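Local coordinates for protein putative xanthine dehydrogenase YAGS fad-binding subunit (Escherichia coli, PDB 5G5G) that carries the molybdenum and pterin cytosine dinucleotide cofactor of a periplasmic aldehyde oxidase, and so probably oxidises aldehydes to carboxylic acids, at residues 462-468 / 500-506; 472-477 / 491-495. One frame throughout, in Å; residues are numbered along the deposited sequence.

How the contacts relate
Contact 2 is nested along the chain inside the loop that contact 1 closes, and their centres lie about 10 Å apart. The joint between them is polar: Asp-467 OD2 takes the amide Tyr-473 N at 2.9 Å, and Ser-472 OG donates to Thr-466 O at 2.8 Å, tying the loop 462-468 to the first residues of the helix. Both contacts touch the pterin cytosine dinucleotide, contact 1 through Met-465, Ile-468 and Ser-506, contact 2 through Ser-472 and Ile-475. Contact 1 comes closer to the metal: the side chain of Ile-468 is about 6 Å from the dioxothiomolybdenum group, whereas that of Ser-472 is about 12 Å from it.

Contact 1: 462-468 / 500-506; sequences ETDMTDI and FPVSAGS. With MCN (pterin cytosine dinucleotide), chain Y.
Asp-464 OD1 takes two bonds from Ser-503. The hydroxyl Ser-503 OG meets Asp-464 OD1 at 2.6 Å, nearly in line with the C-O bond. The amide Ser-503 N reaches the same OD1 at 2.7 Å, but from above the carboxylate plane. A chi1 of 82°, with CG between the backbone N and the carbonyl carbon, swings the carboxylate toward Ser-503. Asp-464 N donates to Pro-501 O at 2.9 Å. Ser-503 OG in turn accepts from Gly-505 N at 3.0 Å, an ST turn, and a water bridges Asp-464 OD2 and Ser-503 O. With an alanine in place of Asp-464, the N-H and hydroxyl of Ser-503 would probably lose their shared acceptor, and the bridging water one of its two.

Toward one end, Glu-462 CB sits over a face of the Phe-500 ring, 4.0 Å from its centroid and 19° off the normal, a CH-pi contact; the carboxylate beyond it pairs with Arg-450. Toward the cofactor, Met-465 bends at chi2 (61°) and lays SD 3.4 Å from Gly-505 O, with CE beside Ser-506. The hydroxyls Thr-466 OG1 and Ser-506 OG lie 2.7 Å apart; Thr-466 OG1 is hydrogen-bonded to Gln-211 O. Last comes Ile-468, whose CD1 lies 3.3 Å from O4' of the pterin. The two loops, following strands 459-462 and 491-494, thus carry Met-465, Ile-468 and Ser-506 into the cofactor pocket. Strand 447-453 lies against Thr-463, Phe-500, Pro-501 and Ser-503, helix 213-224 packs on Asp-464 and Thr-466, and helix 472-484 touches Thr-463 and Met-465.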
loop_
_atom_site.group_PDB
_atom_site.type_symbol
_atom_site.label_atom_id
_atom_site.label_comp_id
_atom_site.label_asym_id
_atom_site.label_seq_id
_atom_site.Cartn_x
_atom_site.Cartn_y
_atom_site.Cartn_z
ATOM N N GLU C 462 -30.714 6.766 -3.574
ATOM C CA GLU C 462 -29.808 6.905 -4.724
ATOM C C GLU C 462 -29.031 8.209 -4.616
ATOM O O GLU C 462 -29.626 9.276 -4.493
ATOM C CB GLU C 462 -30.579 6.930 -6.022
ATOM C CG GLU C 462 -31.372 5.635 -6.276
ATOM C CD GLU C 462 -32.487 5.753 -7.295
ATOM O OE1 GLU C 462 -33.135 6.825 -7.407
ATOM O OE2 GLU C 462 -32.763 4.737 -7.938
ATOM N N THR C 463 -27.723 8.121 -4.743
ATOM C CA THR C 463 -26.878 9.312 -4.848
ATOM C C THR C 463 -25.551 8.931 -5.529
ATOM O O THR C 463 -25.110 7.796 -5.420
ATOM C CB THR C 463 -26.676 9.943 -3.456
ATOM O OG1 THR C 463 -25.826 11.084 -3.561
ATOM C CG2 THR C 463 -26.106 8.912 -2.438
ATOM N N ASP C 464 -24.901 9.862 -6.200
ATOM C CA ASP C 464 -23.634 9.519 -6.851
ATOM C C ASP C 464 -22.417 9.486 -5.886
ATOM O O ASP C 464 -21.258 9.288 -6.306
ATOM C CB ASP C 464 -23.350 10.439 -8.044
ATOM C CG ASP C 464 -22.724 11.784 -7.666
ATOM O OD1 ASP C 464 -22.603 12.117 -6.443
ATOM O OD2 ASP C 464 -22.376 12.560 -8.602
ATOM N N MET C 465 -22.676 9.694 -4.609
ATOM C CA MET C 465 -21.634 9.499 -3.597
ATOM C C MET C 465 -20.945 8.157 -3.718
ATOM O O MET C 465 -21.572 7.178 -4.112
ATOM C CB MET C 465 -22.252 9.625 -2.207
ATOM C CG MET C 465 -21.265 9.507 -1.087
ATOM S SD MET C 465 -19.986 10.788 -1.141
ATOM C CE MET C 465 -18.998 10.211 0.184
ATOM N N THR C 466 -19.660 8.133 -3.423
ATOM C CA THR C 466 -18.853 6.902 -3.464
ATOM C C THR C 466 -18.569 6.347 -2.080
ATOM O O THR C 466 -18.584 7.085 -1.030
ATOM C CB THR C 466 -17.524 7.164 -4.208
ATOM O OG1 THR C 466 -16.873 8.318 -3.621
ATOM C CG2 THR C 466 -17.791 7.397 -5.650
ATOM N N ASP C 467 -18.296 5.048 -2.085
ATOM C CA ASP C 467 -17.818 4.316 -0.912
ATOM C C ASP C 467 -16.517 3.742 -1.312
ATOM O O ASP C 467 -16.461 2.778 -2.082
ATOM C CB ASP C 467 -18.810 3.228 -0.428
ATOM C CG ASP C 467 -18.452 2.688 0.960
ATOM O OD1 ASP C 467 -17.218 2.682 1.276
ATOM O OD2 ASP C 467 -19.403 2.326 1.701
ATOM N N ILE C 468 -15.421 4.344 -0.818
ATOM C CA ILE C 468 -14.044 3.954 -1.239
ATOM C C ILE C 468 -13.423 3.053 -0.175
ATOM O O ILE C 468 -12.206 2.883 -0.130
ATOM C CB ILE C 468 -13.206 5.190 -1.551
ATOM C CG1 ILE C 468 -13.043 6.094 -0.281
ATOM C CG2 ILE C 468 -13.846 6.010 -2.669
ATOM C CD1 ILE C 468 -12.242 7.339 -0.485
ATOM N N PHE C 500 -27.453 9.185 -10.844
ATOM C CA PHE C 500 -28.063 9.561 -9.566
ATOM C C PHE C 500 -27.748 11.007 -9.241
ATOM O O PHE C 500 -26.872 11.609 -9.838
ATOM C CB PHE C 500 -27.471 8.697 -8.455
ATOM C CG PHE C 500 -27.687 7.214 -8.623
ATOM C CD1 PHE C 500 -28.790 6.691 -9.348
ATOM C CD2 PHE C 500 -26.812 6.342 -8.003
ATOM C CE1 PHE C 500 -28.973 5.329 -9.475
ATOM C CE2 PHE C 500 -26.993 4.994 -8.143
ATOM C CZ PHE C 500 -28.056 4.482 -8.864
ATOM N N PRO C 501 -28.395 11.568 -8.217
ATOM C CA PRO C 501 -28.121 12.969 -7.932
ATOM C C PRO C 501 -26.705 13.269 -7.515
ATOM O O PRO C 501 -26.012 12.398 -6.958
ATOM C CB PRO C 501 -29.087 13.275 -6.761
ATOM C CG PRO C 501 -30.260 12.417 -7.057
ATOM C CD PRO C 501 -29.647 11.125 -7.582
ATOM N N VAL C 502 -26.270 14.485 -7.799
ATOM C CA VAL C 502 -24.904 14.911 -7.506
ATOM C C VAL C 502 -24.650 15.115 -6.002
ATOM O O VAL C 502 -25.271 15.991 -5.338
ATOM C CB VAL C 502 -24.551 16.199 -8.275
ATOM C CG1 VAL C 502 -23.142 16.683 -7.939
ATOM C CG2 VAL C 502 -24.673 15.952 -9.790
ATOM N N SER C 503 -23.765 14.293 -5.460
ATOM C CA SER C 503 -23.201 14.497 -4.123
ATOM C C SER C 503 -21.904 15.293 -4.151
ATOM O O SER C 503 -21.358 15.578 -5.220
ATOM C CB SER C 503 -22.920 13.124 -3.496
ATOM O OG SER C 503 -21.723 12.591 -4.003
ATOM N N ALA C 504 -21.360 15.558 -2.974
ATOM C CA ALA C 504 -20.036 16.187 -2.891
ATOM C C ALA C 504 -18.872 15.218 -3.131
ATOM O O ALA C 504 -17.736 15.665 -3.230
ATOM C CB ALA C 504 -19.838 16.897 -1.567
ATOM N N GLY C 505 -19.161 13.927 -3.257
ATOM C CA GLY C 505 -18.131 12.910 -3.408
ATOM C C GLY C 505 -17.280 12.635 -2.189
ATOM O O GLY C 505 -17.517 13.179 -1.102
ATOM N N SER C 506 -16.289 11.775 -2.381
ATOM C CA SER C 506 -15.361 11.400 -1.313
ATOM C C SER C 506 -14.057 12.174 -1.412
ATOM O O SER C 506 -13.186 11.832 -2.175
ATOM C CB SER C 506 -15.076 9.943 -1.359
ATOM O OG SER C 506 -16.209 9.145 -1.115
HETATM N N1 MCN Y . -17.566 8.665 9.761
HETATM C C2 MCN Y . -18.552 8.373 10.807
HETATM N N3 MCN Y . -18.860 9.746 11.401
HETATM C C4 MCN Y . -18.342 10.950 11.222
HETATM C C5 MCN Y . -17.441 11.004 10.018
HETATM C C6 MCN Y . -17.068 9.904 9.433
HETATM O O2 MCN Y . -19.024 7.406 11.109
HETATM N N4 MCN Y . -18.581 12.039 11.860
HETATM C "C1'" MCN Y . -17.005 7.442 9.210
HETATM C C2D MCN Y . -17.995 6.748 8.202
HETATM O "O2'" MCN Y . -17.728 5.348 8.154
HETATM C "C3'" MCN Y . -17.576 7.421 6.996
HETATM C C4D MCN Y . -15.991 7.597 6.950
HETATM O O4D MCN Y . -15.834 7.750 8.442
HETATM O "O3'" MCN Y . -17.924 6.819 5.697
HETATM C "C5'" MCN Y . -15.316 8.686 6.352
HETATM O "O5'" MCN Y . -16.086 9.864 6.288
HETATM P PA MCN Y . -15.358 11.209 6.034
HETATM O O1A MCN Y . -16.438 12.231 5.684
HETATM O O2A MCN Y . -14.371 11.474 7.116
HETATM O O3A MCN Y . -14.456 10.919 4.640
HETATM P PB MCN Y . -15.049 11.012 3.177
HETATM O O1B MCN Y . -14.940 12.385 2.670
HETATM O O2B MCN Y . -16.367 10.312 3.124
HETATM O O3B MCN Y . -14.041 10.029 2.477
HETATM C C10 MCN Y . -12.732 10.552 1.994
HETATM C "C9'" MCN Y . -11.588 10.227 2.889
HETATM C "C8'" MCN Y . -10.293 10.998 2.282
HETATM S "S8'" MCN Y . -10.407 12.586 1.761
HETATM C "C7'" MCN Y . -9.306 10.277 2.063
HETATM S "S7'" MCN Y . -7.858 10.895 1.215
HETATM C "C6'" MCN Y . -9.113 8.870 2.708
HETATM C C7 MCN Y . -10.327 8.711 3.742
HETATM O "O9'" MCN Y . -11.546 8.922 3.155
HETATM N "N5'" MCN Y . -9.384 7.908 1.516
HETATM C C4A MCN Y . -9.672 6.469 1.818
HETATM N "N8'" MCN Y . -10.328 7.299 4.181
HETATM C C4B MCN Y . -10.229 6.304 3.274
HETATM N "N1'" MCN Y . -10.398 4.990 3.711
HETATM C "C2'" MCN Y . -10.552 3.917 2.826
HETATM N "N2'" MCN Y . -10.687 2.739 3.206
HETATM N "N3'" MCN Y . -10.043 4.139 1.576
HETATM C "C4'" MCN Y . -9.782 5.322 0.904
HETATM O "O4'" MCN Y . -9.392 5.614 -0.243
HETATM O O HOH W 1 -20.121 13.635 -7.246
HETATM O O HOH W 2 -24.042 12.408 -10.703
#

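Contact 2: 472-477 / 491-495. With MCN (pterin cytosine dinucleotide), chain Y.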
loop_
_atom_site.group_PDB
_atom_site.type_symbol
_atom_site.label_atom_id
_atom_site.label_comp_id
_atom_site.label_asym_id
_atom_site.label_seq_id
_atom_site.Cartn_x
_atom_site.Cartn_y
_atom_site.Cartn_z
ATOM N N SER C 472 -19.663 4.780 3.387
ATOM C CA SER C 472 -20.766 5.564 2.916
ATOM C C SER C 472 -22.059 4.744 2.718
ATOM O O SER C 472 -23.137 5.235 3.078
ATOM C CB SER C 472 -20.402 6.248 1.617
ATOM O OG SER C 472 -19.201 6.985 1.695
ATOM N N TYR C 473 -21.977 3.557 2.105
ATOM C CA TYR C 473 -23.199 2.722 1.933
ATOM C C TYR C 473 -23.946 2.645 3.267
ATOM O O TYR C 473 -25.164 2.842 3.326
ATOM C CB TYR C 473 -22.933 1.294 1.479
ATOM C CG TYR C 473 -22.666 1.154 -0.018
ATOM C CD1 TYR C 473 -23.740 1.165 -0.945
ATOM C CD2 TYR C 473 -21.362 0.904 -0.512
ATOM C CE1 TYR C 473 -23.515 0.989 -2.300
ATOM C CE2 TYR C 473 -21.151 0.757 -1.871
ATOM C CZ TYR C 473 -22.230 0.782 -2.761
ATOM O OH TYR C 473 -22.025 0.648 -4.155
ATOM N N THR C 474 -23.209 2.271 4.318
ATOM C CA THR C 474 -23.789 2.013 5.610
ATOM C C THR C 474 -24.337 3.255 6.318
ATOM O O THR C 474 -25.469 3.269 6.761
ATOM C CB THR C 474 -22.775 1.272 6.465
ATOM O OG1 THR C 474 -22.319 0.175 5.690
ATOM C CG2 THR C 474 -23.375 0.805 7.728
ATOM N N ILE C 475 -23.561 4.306 6.389
ATOM C CA ILE C 475 -24.035 5.521 7.023
ATOM C C ILE C 475 -25.186 6.224 6.300
ATOM O O ILE C 475 -26.051 6.815 6.950
ATOM C CB ILE C 475 -22.902 6.512 7.358
ATOM C CG1 ILE C 475 -22.133 6.971 6.096
ATOM C CG2 ILE C 475 -22.025 5.851 8.423
ATOM C CD1 ILE C 475 -21.319 8.263 6.292
ATOM N N LEU C 476 -25.238 6.101 4.971
ATOM C CA LEU C 476 -26.391 6.611 4.240
ATOM C C LEU C 476 -27.629 5.758 4.538
ATOM O O LEU C 476 -28.718 6.317 4.738
ATOM C CB LEU C 476 -26.115 6.654 2.732
ATOM C CG LEU C 476 -25.029 7.695 2.369
ATOM C CD1 LEU C 476 -24.441 7.465 0.984
ATOM C CD2 LEU C 476 -25.574 9.109 2.394
ATOM N N ALA C 477 -27.466 4.425 4.639
ATOM C CA ALA C 477 -28.588 3.560 5.064
ATOM C C ALA C 477 -29.070 3.910 6.484
ATOM O O ALA C 477 -30.272 4.047 6.754
ATOM C CB ALA C 477 -28.197 2.092 4.963
ATOM N N VAL C 491 -33.437 -0.772 4.046
ATOM C CA VAL C 491 -32.988 0.334 3.232
ATOM C C VAL C 491 -31.990 -0.184 2.202
ATOM O O VAL C 491 -31.016 -0.870 2.555
ATOM C CB VAL C 491 -32.317 1.426 4.082
ATOM C CG1 VAL C 491 -31.919 2.608 3.229
ATOM C CG2 VAL C 491 -33.270 1.881 5.217
ATOM N N ALA C 492 -32.229 0.129 0.945
ATOM C CA ALA C 492 -31.272 -0.200 -0.113
ATOM C C ALA C 492 -30.592 1.086 -0.466
ATOM O O ALA C 492 -31.237 2.103 -0.496
ATOM C CB ALA C 492 -31.991 -0.758 -1.349
ATOM N N VAL C 493 -29.305 1.035 -0.754
ATOM C CA VAL C 493 -28.531 2.216 -1.124
ATOM C C VAL C 493 -27.732 1.917 -2.397
ATOM O O VAL C 493 -26.967 0.948 -2.428
ATOM C CB VAL C 493 -27.559 2.595 -0.002
ATOM C CG1 VAL C 493 -26.712 3.808 -0.386
ATOM C CG2 VAL C 493 -28.279 2.805 1.328
ATOM N N HIS C 494 -27.943 2.753 -3.398
ATOM C CA HIS C 494 -27.289 2.667 -4.693
ATOM C C HIS C 494 -26.411 3.903 -4.835
ATOM O O HIS C 494 -26.900 5.032 -4.735
ATOM C CB HIS C 494 -28.330 2.596 -5.778
ATOM C CG HIS C 494 -29.309 1.487 -5.557
ATOM N ND1 HIS C 494 -28.917 0.171 -5.419
ATOM C CD2 HIS C 494 -30.652 1.492 -5.396
ATOM C CE1 HIS C 494 -29.989 -0.585 -5.194
ATOM N NE2 HIS C 494 -31.055 0.191 -5.187
ATOM N N LEU C 495 -25.134 3.653 -5.089
ATOM C CA LEU C 495 -24.081 4.680 -5.115
ATOM C C LEU C 495 -23.275 4.701 -6.392
ATOM O O LEU C 495 -23.318 3.766 -7.202
ATOM C CB LEU C 495 -23.086 4.439 -3.961
ATOM C CG LEU C 495 -23.620 4.560 -2.560
ATOM C CD1 LEU C 495 -22.493 4.489 -1.542
ATOM C CD2 LEU C 495 -24.361 5.842 -2.371
HETATM N N1 MCN Y . -17.566 8.665 9.761
HETATM C C2 MCN Y . -18.552 8.373 10.807
HETATM N N3 MCN Y . -18.860 9.746 11.401
HETATM C C4 MCN Y . -18.342 10.950 11.222
HETATM C C5 MCN Y . -17.441 11.004 10.018
HETATM C C6 MCN Y . -17.068 9.904 9.433
HETATM O O2 MCN Y . -19.024 7.406 11.109
HETATM N N4 MCN Y . -18.581 12.039 11.860
HETATM C "C1'" MCN Y . -17.005 7.442 9.210
HETATM C C2D MCN Y . -17.995 6.748 8.202
HETATM O "O2'" MCN Y . -17.728 5.348 8.154
HETATM C "C3'" MCN Y . -17.576 7.421 6.996
HETATM C C4D MCN Y . -15.991 7.597 6.950
HETATM O O4D MCN Y . -15.834 7.750 8.442
HETATM O "O3'" MCN Y . -17.924 6.819 5.697
HETATM C "C5'" MCN Y . -15.316 8.686 6.352
HETATM O "O5'" MCN Y . -16.086 9.864 6.288
HETATM P PA MCN Y . -15.358 11.209 6.034
HETATM O O1A MCN Y . -16.438 12.231 5.684
HETATM O O2A MCN Y . -14.371 11.474 7.116
HETATM O O3A MCN Y . -14.456 10.919 4.640
HETATM P PB MCN Y . -15.049 11.012 3.177
HETATM O O1B MCN Y . -14.940 12.385 2.670
HETATM O O2B MCN Y . -16.367 10.312 3.124
HETATM O O3B MCN Y . -14.041 10.029 2.477
HETATM C C10 MCN Y . -12.732 10.552 1.994
HETATM C "C9'" MCN Y . -11.588 10.227 2.889
HETATM C "C8'" MCN Y . -10.293 10.998 2.282
HETATM S "S8'" MCN Y . -10.407 12.586 1.761
HETATM C "C7'" MCN Y . -9.306 10.277 2.063
HETATM S "S7'" MCN Y . -7.858 10.895 1.215
HETATM C "C6'" MCN Y . -9.113 8.870 2.708
HETATM C C7 MCN Y . -10.327 8.711 3.742
HETATM O "O9'" MCN Y . -11.546 8.922 3.155
HETATM N "N5'" MCN Y . -9.384 7.908 1.516
HETATM C C4A MCN Y . -9.672 6.469 1.818
HETATM N "N8'" MCN Y . -10.328 7.299 4.181
HETATM C C4B MCN Y . -10.229 6.304 3.274
HETATM N "N1'" MCN Y . -10.398 4.990 3.711
HETATM C "C2'" MCN Y . -10.552 3.917 2.826
HETATM N "N2'" MCN Y . -10.687 2.739 3.206
HETATM N "N3'" MCN Y . -10.043 4.139 1.576
HETATM C "C4'" MCN Y . -9.782 5.322 0.904
HETATM O "O4'" MCN Y . -9.392 5.614 -0.243
HETATM O O HOH W 3 -24.400 0.773 -5.566
#
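Leu-495 drops a methyl straight onto the ring of Tyr-473. Its CD1 stands 3.5 Å from the Tyr-473 centroid and only 9° off the normal, a CH-pi contact over the middle of the face, and CG of the same leucine rides above CE1. The two side chains run past each other in opposite directions. Tyr-473 CG lies beside its backbone N, opposite the carbonyl carbon (chi1 -80°), and from there the ring extends along the strand, bringing CE1 to 3.5 Å from Val-493 O, which lies at the ring edge in its plane. The other branch of Leu-495 serves a second helix residue: CD2 meets Leu-476 CD1 at 3.7 Å.

This is the helix-on-strand layer of a beta-alpha-beta crossover, in which helix 472-484 connects the adjacent parallel strands 459-462 and 491-494. The short helix segment passes the strand with axes 8.3 Å apart and N-to-C directions at 135°. Ile-475 does not meet the strand; its CD1 lies against the ribose of the cofactor, and helix 511-534 packs against Ile-475 and Leu-476.

Further along, the contact is looser, because Ala-477 has only a methyl to offer. Its CB touches Val-493 CG2 at 3.7 Å, and Val-491 CG1 comes to 3.9 Å from Ala-477 CA. Val-491 also packs on Ala-480 and Ala-481, yet it is partly exposed, on the outermost strand of its sheet within this chain. The phenol end is polar, with a single bridging water in a buried setting. Lying in the plane of the tyrosine ring, this water donates to Tyr-473 OH at 2.8 Å. That water also accepts from Leu-495 N at 3.0 Å, giving this amide a partner, while the tyrosine hydroxyl is also hydrogen-bonded to Pro-236 O.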